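Local coordinates for uncharacterized protein (Pseudomonas aeruginosa UCBPP-PA14, PDB 3FD9) that negatively regulates the type III secretion regulon, probably by disrupting the self-association and DNA binding of the transcriptional activator ExsA, at residues Leu43-Glu46 and Gln47-Arg50; Ala238-Glu242 and Arg243-Gln247; Ser98-Asp101 and Trp102-Pro106. One frame throughout, in Å; residues are numbered along the deposited sequence.

Contact 1: residues Leu43-Glu46 and Gln47-Arg50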
ATOM      1  N   LEU A  43      16.247  -9.436 -17.543  1.00 60.38           N
ATOM      2  CA  LEU A  43      15.435  -9.874 -18.670  1.00 60.40           C
ATOM      3  C   LEU A  43      14.263 -10.735 -18.215  1.00 57.54           C
ATOM      4  O   LEU A  43      13.174 -10.648 -18.771  1.00 57.95           O
ATOM      5  CB  LEU A  43      16.304 -10.627 -19.686  1.00 63.81           C
ATOM      6  CG  LEU A  43      15.696 -11.183 -20.984  1.00 69.65           C
ATOM      7  CD1 LEU A  43      14.977 -12.506 -20.744  1.00 71.54           C
ATOM      8  CD2 LEU A  43      14.758 -10.180 -21.655  1.00 71.54           C
ATOM      9  N   ARG A  44      14.490 -11.568 -17.208  1.00 48.98           N
ATOM     10  CA  ARG A  44      13.444 -12.444 -16.693  1.00 47.17           C
ATOM     11  C   ARG A  44      12.425 -11.647 -15.902  1.00 45.43           C
ATOM     12  O   ARG A  44      11.229 -11.935 -15.924  1.00 45.23           O
ATOM     13  CB  ARG A  44      14.050 -13.525 -15.808  1.00 47.83           C
ATOM     14  CG  ARG A  44      14.814 -14.581 -16.576  1.00 51.55           C
ATOM     15  CD  ARG A  44      13.872 -15.491 -17.346  1.00 53.38           C
ATOM     16  NE  ARG A  44      14.602 -16.536 -18.050  1.00 64.01           N
ATOM     17  CZ  ARG A  44      14.802 -16.549 -19.363  1.00 69.27           C
ATOM     18  NH1 ARG A  44      14.309 -15.576 -20.118  1.00 70.60           N
ATOM     19  NH2 ARG A  44      15.492 -17.536 -19.924  1.00 73.55           N
ATOM     20  N   LEU A  45      12.912 -10.641 -15.189  1.00 38.75           N
ATOM     21  CA  LEU A  45      12.037  -9.746 -14.450  1.00 35.91           C
ATOM     22  C   LEU A  45      11.012  -9.084 -15.352  1.00 34.46           C
ATOM     23  O   LEU A  45       9.856  -8.988 -14.988  1.00 32.10           O
ATOM     24  CB  LEU A  45      12.843  -8.668 -13.724  1.00 36.32           C
ATOM     25  CG  LEU A  45      12.846  -8.777 -12.210  1.00 36.43           C
ATOM     26  CD1 LEU A  45      13.027  -7.391 -11.617  1.00 38.01           C
ATOM     27  CD2 LEU A  45      11.542  -9.369 -11.745  1.00 36.71           C
ATOM     28  N   GLU A  46      11.443  -8.606 -16.514  1.00 59.92           N
ATOM     29  CA  GLU A  46      10.530  -7.930 -17.423  1.00 61.79           C
ATOM     30  C   GLU A  46       9.588  -8.943 -18.058  1.00 59.15           C
ATOM     31  O   GLU A  46       8.426  -8.642 -18.310  1.00 59.92           O
ATOM     32  CB  GLU A  46      11.286  -7.136 -18.493  1.00 64.45           C
ATOM     33  CG  GLU A  46      11.737  -7.964 -19.691  1.00 76.87           C
ATOM     34  CD  GLU A  46      12.473  -7.147 -20.754  1.00 91.13           C
ATOM     35  OE1 GLU A  46      13.028  -6.076 -20.418  1.00 95.88           O
ATOM     36  OE2 GLU A  46      12.497  -7.586 -21.928  1.00 93.11           O
ATOM     37  N   GLN A  47      10.073 -10.154 -18.294  1.00 38.04           N
ATOM     38  CA  GLN A  47       9.202 -11.191 -18.836  1.00 36.66           C
ATOM     39  C   GLN A  47       8.123 -11.541 -17.836  1.00 33.85           C
ATOM     40  O   GLN A  47       6.963 -11.729 -18.199  1.00 35.12           O
ATOM     41  CB  GLN A  47       9.980 -12.441 -19.236  1.00 38.27           C
ATOM     42  CG  GLN A  47      10.642 -12.327 -20.596  1.00 40.82           C
ATOM     43  CD  GLN A  47      11.705 -13.372 -20.805  1.00 44.79           C
ATOM     44  OE1 GLN A  47      11.949 -14.194 -19.933  1.00 47.91           O
ATOM     45  NE2 GLN A  47      12.348 -13.348 -21.967  1.00 53.15           N
ATOM     46  N   LEU A  48       8.510 -11.622 -16.570  1.00 32.85           N
ATOM     47  CA  LEU A  48       7.561 -11.879 -15.502  1.00 31.22           C
ATOM     48  C   LEU A  48       6.515 -10.780 -15.441  1.00 31.56           C
ATOM     49  O   LEU A  48       5.332 -11.052 -15.272  1.00 30.66           O
ATOM     50  CB  LEU A  48       8.275 -11.967 -14.158  1.00 29.76           C
ATOM     51  CG  LEU A  48       7.329 -11.912 -12.960  1.00 28.00           C
ATOM     52  CD1 LEU A  48       6.494 -13.194 -12.904  1.00 29.72           C
ATOM     53  CD2 LEU A  48       8.091 -11.704 -11.669  1.00 27.55           C
ATOM     54  N   PHE A  49       6.948  -9.534 -15.583  1.00 38.67           N
ATOM     55  CA  PHE A  49       6.039  -8.417 -15.393  1.00 39.31           C
ATOM     56  C   PHE A  49       4.988  -8.357 -16.483  1.00 40.19           C
ATOM     57  O   PHE A  49       3.901  -7.833 -16.264  1.00 41.94           O
ATOM     58  CB  PHE A  49       6.795  -7.087 -15.303  1.00 39.85           C
ATOM     59  CG  PHE A  49       7.541  -6.900 -14.009  1.00 38.12           C
ATOM     60  CD1 PHE A  49       8.786  -6.296 -13.990  1.00 40.57           C
ATOM     61  CD2 PHE A  49       7.004  -7.347 -12.815  1.00 37.41           C
ATOM     62  CE1 PHE A  49       9.478  -6.128 -12.795  1.00 36.04           C
ATOM     63  CE2 PHE A  49       7.690  -7.185 -11.618  1.00 40.61           C
ATOM     64  CZ  PHE A  49       8.926  -6.577 -11.609  1.00 34.97           C
ATOM     65  N   ARG A  50       5.304  -8.906 -17.650  1.00 49.26           N
ATOM     66  CA  ARG A  50       4.394  -8.840 -18.787  1.00 51.29           C
ATOM     67  C   ARG A  50       3.581 -10.114 -19.000  1.00 50.71           C
ATOM     68  O   ARG A  50       2.704 -10.159 -19.867  1.00 52.41           O
ATOM     69  CB  ARG A  50       5.163  -8.488 -20.063  1.00 53.95           C
ATOM     70  CG  ARG A  50       5.106  -7.010 -20.430  1.00 64.27           C
ATOM     71  CD  ARG A  50       6.211  -6.625 -21.399  1.00 77.71           C
ATOM     72  NE  ARG A  50       6.596  -7.741 -22.259  1.00 89.12           N
ATOM     73  CZ  ARG A  50       7.785  -8.334 -22.222  1.00 96.56           C
ATOM     74  NH1 ARG A  50       8.711  -7.909 -21.371  1.00 97.99           N
ATOM     75  NH2 ARG A  50       8.052  -9.345 -23.039  1.00 98.35           N
TER
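Helix 42-50, a short helix in the N-terminal region of ExsD, carries a polar pair one turn apart, Arg44 and Gln47, and an apolar pair, Leu45 and Phe49. Arg44 NH1 gives a hydrogen bond of 2.7 Å to Gln47 OE1. It arrives in the plane of the amide and on a lone pair, at 118° to the C=O bond, although the bond is bent at the hydrogen and the oxygen lies somewhat out of the guanidinium plane. Guanidinium and amide run side by side with their planes 19° apart. The arginine reaches this position by folding at chi2 (-72°), which brings its end alongside the glutamine instead of out from the helix. The nitrogen of the same amide, Gln47 NE2, lies against the CD1 methyl of Leu43, the two side chains crossing at a slant.

Leu45 and Phe49 also point the same way. Leu45 CD2 touches Phe49 CZ at 3.8 Å, CD1 of the same leucine lies 3.9 Å from Phe49 CE1, and Leu45 O sits over one face of the ring. That oxygen accepts the backbone N-H of Phe49 (N to O 3.0 Å). Leu48 joins more loosely, its CD2 lying 4.2 Å from CD2 of Leu45, and packs with Phe49 on Leu54 of helix 52-60.

Glu46 and Arg50 lie alongside each other farther round, with OE2 of the glutamate 3.8 Å from NH1 of the arginine, a long salt bridge whose flat groups are turned steeply against each other.

Gln47 OE1 is gripped twice, by Arg44 and by Trp83 NE1, which should hold the amide in this rotation, with its oxygen toward both donors. Asp81 adds only a long, weak ion pair to Arg44. The Glu46-Arg50 attraction is probably mostly electrostatic, with little directional hold.

Contact 2: residues Ala238-Glu242 and Arg243-Gln247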
ATOM      1  N   ALA A 238     -11.659 -26.301 -17.197  1.00 29.51           N
ATOM      2  CA  ALA A 238     -11.709 -26.323 -18.656  1.00 30.78           C
ATOM      3  C   ALA A 238     -12.613 -25.231 -19.212  1.00 32.11           C
ATOM      4  O   ALA A 238     -12.296 -24.611 -20.221  1.00 33.68           O
ATOM      5  CB  ALA A 238     -12.179 -27.676 -19.139  1.00 38.71           C
ATOM      6  N   TRP A 239     -13.747 -25.010 -18.557  1.00 29.93           N
ATOM      7  CA  TRP A 239     -14.704 -24.015 -19.017  1.00 28.90           C
ATOM      8  C   TRP A 239     -14.070 -22.634 -18.992  1.00 28.95           C
ATOM      9  O   TRP A 239     -14.155 -21.885 -19.961  1.00 29.46           O
ATOM     10  CB  TRP A 239     -15.950 -24.022 -18.138  1.00 27.53           C
ATOM     11  CG  TRP A 239     -17.098 -23.284 -18.726  1.00 32.65           C
ATOM     12  CD1 TRP A 239     -18.042 -23.785 -19.565  1.00 33.56           C
ATOM     13  CD2 TRP A 239     -17.444 -21.910 -18.508  1.00 32.20           C
ATOM     14  NE1 TRP A 239     -18.948 -22.810 -19.897  1.00 29.98           N
ATOM     15  CE2 TRP A 239     -18.607 -21.649 -19.258  1.00 32.77           C
ATOM     16  CE3 TRP A 239     -16.882 -20.873 -17.757  1.00 28.40           C
ATOM     17  CZ2 TRP A 239     -19.216 -20.402 -19.283  1.00 33.09           C
ATOM     18  CZ3 TRP A 239     -17.491 -19.630 -17.784  1.00 31.12           C
ATOM     19  CH2 TRP A 239     -18.645 -19.407 -18.541  1.00 30.28           C
ATOM     20  N   LEU A 240     -13.431 -22.306 -17.873  1.00 32.97           N
ATOM     21  CA  LEU A 240     -12.831 -20.994 -17.689  1.00 32.62           C
ATOM     22  C   LEU A 240     -11.703 -20.825 -18.674  1.00 32.88           C
ATOM     23  O   LEU A 240     -11.557 -19.781 -19.305  1.00 34.61           O
ATOM     24  CB  LEU A 240     -12.282 -20.852 -16.271  1.00 31.79           C
ATOM     25  CG  LEU A 240     -13.292 -20.898 -15.128  1.00 33.05           C
ATOM     26  CD1 LEU A 240     -12.571 -20.881 -13.783  1.00 35.69           C
ATOM     27  CD2 LEU A 240     -14.250 -19.739 -15.241  1.00 35.99           C
ATOM     28  N   HIS A 241     -10.896 -21.869 -18.792  1.00 31.86           N
ATOM     29  CA  HIS A 241      -9.738 -21.854 -19.670  1.00 32.03           C
ATOM     30  C   HIS A 241     -10.105 -21.566 -21.128  1.00 33.27           C
ATOM     31  O   HIS A 241      -9.522 -20.695 -21.757  1.00 34.82           O
ATOM     32  CB  HIS A 241      -8.992 -23.181 -19.563  1.00 33.19           C
ATOM     33  CG  HIS A 241      -7.617 -23.138 -20.143  1.00 33.94           C
ATOM     34  ND1 HIS A 241      -7.148 -24.093 -21.018  1.00 34.46           N
ATOM     35  CD2 HIS A 241      -6.612 -22.245 -19.983  1.00 35.34           C
ATOM     36  CE1 HIS A 241      -5.910 -23.793 -21.368  1.00 37.78           C
ATOM     37  NE2 HIS A 241      -5.561 -22.676 -20.755  1.00 34.65           N
ATOM     38  N   GLU A 242     -11.078 -22.290 -21.661  1.00 41.88           N
ATOM     39  CA  GLU A 242     -11.487 -22.107 -23.048  1.00 44.27           C
ATOM     40  C   GLU A 242     -12.009 -20.710 -23.325  1.00 44.45           C
ATOM     41  O   GLU A 242     -12.334 -20.372 -24.464  1.00 46.57           O
ATOM     42  CB  GLU A 242     -12.544 -23.138 -23.425  1.00 44.47           C
ATOM     43  CG  GLU A 242     -11.955 -24.469 -23.879  1.00 49.60           C
ATOM     44  CD  GLU A 242     -12.887 -25.632 -23.633  1.00 56.53           C
ATOM     45  OE1 GLU A 242     -14.111 -25.480 -23.863  1.00 57.43           O
ATOM     46  OE2 GLU A 242     -12.390 -26.700 -23.211  1.00 56.21           O
ATOM     47  N   ARG A 243     -12.083 -19.901 -22.276  1.00 29.72           N
ATOM     48  CA  ARG A 243     -12.607 -18.551 -22.381  1.00 30.58           C
ATOM     49  C   ARG A 243     -11.601 -17.564 -21.804  1.00 32.45           C
ATOM     50  O   ARG A 243     -11.907 -16.388 -21.562  1.00 26.66           O
ATOM     51  CB  ARG A 243     -13.951 -18.454 -21.663  1.00 28.65           C
ATOM     52  CG  ARG A 243     -15.124 -18.683 -22.564  1.00 34.09           C
ATOM     53  CD  ARG A 243     -16.349 -19.129 -21.791  1.00 28.91           C
ATOM     54  NE  ARG A 243     -16.453 -20.581 -21.725  1.00 31.87           N
ATOM     55  CZ  ARG A 243     -17.309 -21.303 -22.439  1.00 30.99           C
ATOM     56  NH1 ARG A 243     -18.154 -20.713 -23.277  1.00 32.94           N
ATOM     57  NH2 ARG A 243     -17.322 -22.623 -22.314  1.00 32.41           N
ATOM     58  N   ASN A 244     -10.390 -18.054 -21.575  1.00 36.18           N
ATOM     59  CA  ASN A 244      -9.315 -17.185 -21.142  1.00 35.13           C
ATOM     60  C   ASN A 244      -9.623 -16.543 -19.789  1.00 33.87           C
ATOM     61  O   ASN A 244      -9.260 -15.391 -19.540  1.00 34.08           O
ATOM     62  CB  ASN A 244      -9.079 -16.113 -22.200  1.00 35.98           C
ATOM     63  CG  ASN A 244      -7.759 -15.409 -22.028  1.00 36.26           C
ATOM     64  OD1 ASN A 244      -6.732 -16.044 -21.772  1.00 38.89           O
ATOM     65  ND2 ASN A 244      -7.774 -14.083 -22.168  1.00 40.91           N
ATOM     66  N   LEU A 245     -10.294 -17.295 -18.917  1.00 31.34           N
ATOM     67  CA  LEU A 245     -10.583 -16.814 -17.566  1.00 29.06           C
ATOM     68  C   LEU A 245      -9.697 -17.498 -16.542  1.00 28.03           C
ATOM     69  O   LEU A 245      -9.823 -17.260 -15.344  1.00 29.77           O
ATOM     70  CB  LEU A 245     -12.056 -16.990 -17.203  1.00 28.71           C
ATOM     71  CG  LEU A 245     -13.040 -16.363 -18.187  1.00 29.67           C
ATOM     72  CD1 LEU A 245     -14.467 -16.724 -17.793  1.00 32.17           C
ATOM     73  CD2 LEU A 245     -12.865 -14.853 -18.288  1.00 33.51           C
ATOM     74  N   CYS A 246      -8.801 -18.354 -17.008  1.00 31.83           N
ATOM     75  CA  CYS A 246      -7.738 -18.850 -16.144  1.00 30.26           C
ATOM     76  C   CYS A 246      -6.555 -19.329 -16.973  1.00 30.04           C
ATOM     77  O   CYS A 246      -6.575 -19.264 -18.209  1.00 32.21           O
ATOM     78  CB  CYS A 246      -8.243 -19.937 -15.197  1.00 29.62           C
ATOM     79  SG  CYS A 246      -8.541 -21.524 -15.970  1.00 34.39           S
ATOM     80  N   GLN A 247      -5.517 -19.792 -16.287  1.00 31.84           N
ATOM     81  CA  GLN A 247      -4.272 -20.156 -16.949  1.00 32.13           C
ATOM     82  C   GLN A 247      -4.262 -21.642 -17.210  1.00 31.86           C
ATOM     83  O   GLN A 247      -5.018 -22.387 -16.593  1.00 29.85           O
ATOM     84  CB  GLN A 247      -3.066 -19.755 -16.098  1.00 31.98           C
ATOM     85  CG  GLN A 247      -2.995 -18.269 -15.834  1.00 30.14           C
ATOM     86  CD  GLN A 247      -3.185 -17.452 -17.098  1.00 30.21           C
ATOM     87  OE1 GLN A 247      -2.339 -17.462 -17.984  1.00 41.28           O
ATOM     88  NE2 GLN A 247      -4.298 -16.736 -17.182  1.00 32.64           N
TER
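Arg243 lays its guanidinium flat on the indole of Trp239, one turn earlier. From the backbone, Arg243 CB passes 3.6 Å from Leu240 O, and CG stays near the peptide it has just left. Arg243 CD then lies 4.0 Å from the centroid of the six-membered ring of Trp239, a CH-pi contact over the face. A bend at chi3 (-93°) turns NE over the middle of the indole, where it also donates a nearly straight hydrogen bond (168°) to Trp239 O, 3.2 Å away at the edge of the guanidinium. CZ lies 3.6 Å from the centroid of the five-membered ring, over its face, a cation-pi contact with the planes 21° apart, and NH2 ends over the pyrrole side.

The helix itself ends in a Schellman motif: Leu245 N bonds to Leu240 O and Asn244 N to His241 O, each at 2.8 Å, with Asn244 at positive phi. Leu245 CD1 meets Leu240 CD2 at 4.0 Å.

Helix 96-115 packs against the stack, its Trp110 meeting Trp239 edge-to-face and also touching Arg243, and helix 217-223 touches the indole. The outgoing loop is tied to helix 52-60 by Leu245 O with Arg60 and Gln247 NE2 with Gln56, before strand 251-253.

Contact 3: residues Ser98-Asp101 and Trp102-Pro106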
ATOM      1  N   SER A  98     -12.098 -17.432  -2.441  1.00 36.43           N
ATOM      2  CA  SER A  98     -11.446 -18.007  -3.606  1.00 35.42           C
ATOM      3  C   SER A  98     -12.456 -18.269  -4.716  1.00 33.98           C
ATOM      4  O   SER A  98     -12.171 -18.067  -5.892  1.00 34.43           O
ATOM      5  CB  SER A  98     -10.726 -19.297  -3.226  1.00 36.36           C
ATOM      6  OG  SER A  98      -9.515 -19.015  -2.547  1.00 35.64           O
HETATM    7  N   MSE A  99     -13.639 -18.716  -4.330  1.00 37.76           N
HETATM    8  CA  MSE A  99     -14.725 -18.914  -5.271  1.00 37.63           C
HETATM    9  C   MSE A  99     -15.058 -17.604  -5.987  1.00 38.44           C
HETATM   10  O   MSE A  99     -15.399 -17.596  -7.168  1.00 38.97           O
HETATM   11  CB  MSE A  99     -15.956 -19.443  -4.535  1.00 37.53           C
HETATM   12  CG  MSE A  99     -17.206 -19.465  -5.386  1.00 43.15           C
HETATM   13 SE   MSE A  99     -17.125 -20.828  -6.799  1.00 45.15          SE
HETATM   14  CE  MSE A  99     -17.458 -22.422  -5.673  1.00 37.72           C
ATOM     15  N   ILE A 100     -14.934 -16.494  -5.268  1.00 27.10           N
ATOM     16  CA  ILE A 100     -15.340 -15.197  -5.786  1.00 26.00           C
ATOM     17  C   ILE A 100     -14.299 -14.597  -6.710  1.00 26.73           C
ATOM     18  O   ILE A 100     -14.626 -14.058  -7.760  1.00 29.04           O
ATOM     19  CB  ILE A 100     -15.585 -14.195  -4.644  1.00 25.52           C
ATOM     20  CG1 ILE A 100     -16.832 -14.580  -3.843  1.00 24.87           C
ATOM     21  CG2 ILE A 100     -15.727 -12.796  -5.193  1.00 22.62           C
ATOM     22  CD1 ILE A 100     -16.938 -13.854  -2.508  1.00 17.40           C
ATOM     23  N   ASP A 101     -13.039 -14.674  -6.309  1.00 27.31           N
ATOM     24  CA  ASP A 101     -11.993 -13.955  -7.011  1.00 27.70           C
ATOM     25  C   ASP A 101     -11.516 -14.703  -8.234  1.00 28.89           C
ATOM     26  O   ASP A 101     -10.976 -14.103  -9.161  1.00 30.68           O
ATOM     27  CB  ASP A 101     -10.813 -13.714  -6.084  1.00 28.31           C
ATOM     28  CG  ASP A 101     -11.109 -12.677  -5.037  1.00 32.56           C
ATOM     29  OD1 ASP A 101     -11.756 -11.657  -5.376  1.00 36.54           O
ATOM     30  OD2 ASP A 101     -10.692 -12.880  -3.875  1.00 33.00           O
ATOM     31  N   TRP A 102     -11.705 -16.017  -8.220  1.00 35.75           N
ATOM     32  CA  TRP A 102     -11.205 -16.864  -9.283  1.00 34.55           C
ATOM     33  C   TRP A 102     -12.300 -17.309 -10.238  1.00 35.83           C
ATOM     34  O   TRP A 102     -12.023 -17.699 -11.361  1.00 38.61           O
ATOM     35  CB  TRP A 102     -10.452 -18.068  -8.710  1.00 34.50           C
ATOM     36  CG  TRP A 102      -8.962 -17.837  -8.638  1.00 35.77           C
ATOM     37  CD1 TRP A 102      -8.061 -17.950  -9.665  1.00 37.56           C
ATOM     38  CD2 TRP A 102      -8.204 -17.443  -7.488  1.00 27.86           C
ATOM     39  NE1 TRP A 102      -6.795 -17.647  -9.222  1.00 33.67           N
ATOM     40  CE2 TRP A 102      -6.856 -17.333  -7.892  1.00 28.53           C
ATOM     41  CE3 TRP A 102      -8.532 -17.174  -6.158  1.00 34.78           C
ATOM     42  CZ2 TRP A 102      -5.843 -16.969  -7.015  1.00 34.04           C
ATOM     43  CZ3 TRP A 102      -7.521 -16.808  -5.289  1.00 37.50           C
ATOM     44  CH2 TRP A 102      -6.193 -16.711  -5.720  1.00 39.52           C
ATOM     45  N   VAL A 103     -13.547 -17.244  -9.804  1.00 32.61           N
ATOM     46  CA  VAL A 103     -14.635 -17.696 -10.651  1.00 31.72           C
ATOM     47  C   VAL A 103     -15.689 -16.610 -10.830  1.00 33.51           C
ATOM     48  O   VAL A 103     -15.773 -15.991 -11.883  1.00 36.56           O
ATOM     49  CB  VAL A 103     -15.298 -18.973 -10.094  1.00 32.25           C
ATOM     50  CG1 VAL A 103     -16.379 -19.461 -11.033  1.00 30.59           C
ATOM     51  CG2 VAL A 103     -14.269 -20.050  -9.896  1.00 29.96           C
ATOM     52  N   LEU A 104     -16.485 -16.372  -9.797  1.00 26.58           N
ATOM     53  CA  LEU A 104     -17.664 -15.531  -9.934  1.00 25.02           C
ATOM     54  C   LEU A 104     -17.389 -14.178 -10.579  1.00 25.64           C
ATOM     55  O   LEU A 104     -18.090 -13.782 -11.511  1.00 27.39           O
ATOM     56  CB  LEU A 104     -18.360 -15.353  -8.592  1.00 24.12           C
ATOM     57  CG  LEU A 104     -18.776 -16.642  -7.875  1.00 23.94           C
ATOM     58  CD1 LEU A 104     -19.581 -16.289  -6.627  1.00 26.42           C
ATOM     59  CD2 LEU A 104     -19.567 -17.554  -8.788  1.00 25.15           C
ATOM     60  N   LEU A 105     -16.377 -13.469 -10.097  1.00 21.42           N
ATOM     61  CA  LEU A 105     -16.069 -12.147 -10.637  1.00 20.55           C
ATOM     62  C   LEU A 105     -15.537 -12.169 -12.079  1.00 21.82           C
ATOM     63  O   LEU A 105     -16.008 -11.412 -12.929  1.00 23.06           O
ATOM     64  CB  LEU A 105     -15.105 -11.397  -9.715  1.00 18.74           C
ATOM     65  CG  LEU A 105     -15.694 -10.905  -8.402  1.00 17.66           C
ATOM     66  CD1 LEU A 105     -14.727  -9.956  -7.744  1.00 19.05           C
ATOM     67  CD2 LEU A 105     -17.040 -10.219  -8.615  1.00 24.26           C
ATOM     68  N   PRO A 106     -14.543 -13.025 -12.362  1.00 29.71           N
ATOM     69  CA  PRO A 106     -14.102 -13.167 -13.757  1.00 30.72           C
ATOM     70  C   PRO A 106     -15.249 -13.593 -14.672  1.00 32.61           C
ATOM     71  O   PRO A 106     -15.485 -12.990 -15.721  1.00 33.97           O
ATOM     72  CB  PRO A 106     -13.067 -14.287 -13.681  1.00 29.87           C
ATOM     73  CG  PRO A 106     -12.528 -14.193 -12.277  1.00 29.93           C
ATOM     74  CD  PRO A 106     -13.717 -13.814 -11.434  1.00 29.30           C
TER
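Ile100 and Leu105, five residues apart, meet where helix 96-115 widens into a pi-type turn. The CG2 branch of Ile100 touches Leu105 CG at 3.7 Å, the two side chains crossing at a slant. With chi1 at -69°, CG1 sits next to the backbone N and the CG2 methyl points away from that nitrogen, on the side where Leu105 comes in. Met99, modelled as selenomethionine, works the same spacing with Leu104, CG to CG at 4.1 Å, while its SE atom lies 4.2 Å from Val103 CB.

The backbone explains the spacing. Trp102 N still bonds to Ser98 O in the ordinary way, at 3.1 Å. One step on, Met99 O accepts a weak bond from Val103 N and a much straighter one from Leu104 N (3.1 Å, 168°), and Ile100 O takes Leu105 N at 3.0 Å. Pro106 has no N-H to continue the series, and its CG rests 3.5 Å from Asp101 O as the helix kinks. Trp102 keeps its indole beside the earlier turn, with Ser98 O in the ring plane at the edge and Ser98 OG near CZ3.

Farther out, Asp101 OD2 makes a salt bridge to Arg31 of the second subunit and also accepts from Gln97 NE2 of its own helix, so the carboxylate belongs to the subunit interface. Leu105 packs there too, on Met39 of the second subunit. Within the chain, Ile100 and Leu104 face helix 193-203, through Leu200 among others, whereas Trp102 touches Val91 of strand 90-92, Arg57 and Arg60 of helix 52-60, and, across the interface, Arg31 of the second subunit.

In the fold
Contacts 2 and 3 are neighbours, with centres 12 Å apart: Leu240 CD1 lies 4.0 Å from Trp102 O, and Leu245 CD2 4.1 Å from Pro106 O. The capped end of helix 232-241 thus packs directly on the widened turn of helix 96-115, and Arg60 of helix 52-60 touches both. Contact 1 stands apart on helix 42-50, its centre 23 Å from that of contact 2 and 26 Å from that of contact 3; the nearest atoms are about 9 Å and about 14 Å away, respectively, and helix 52-60, which touches all three contacts, bridges the gap. Of the three, contact 3 alone meets another subunit.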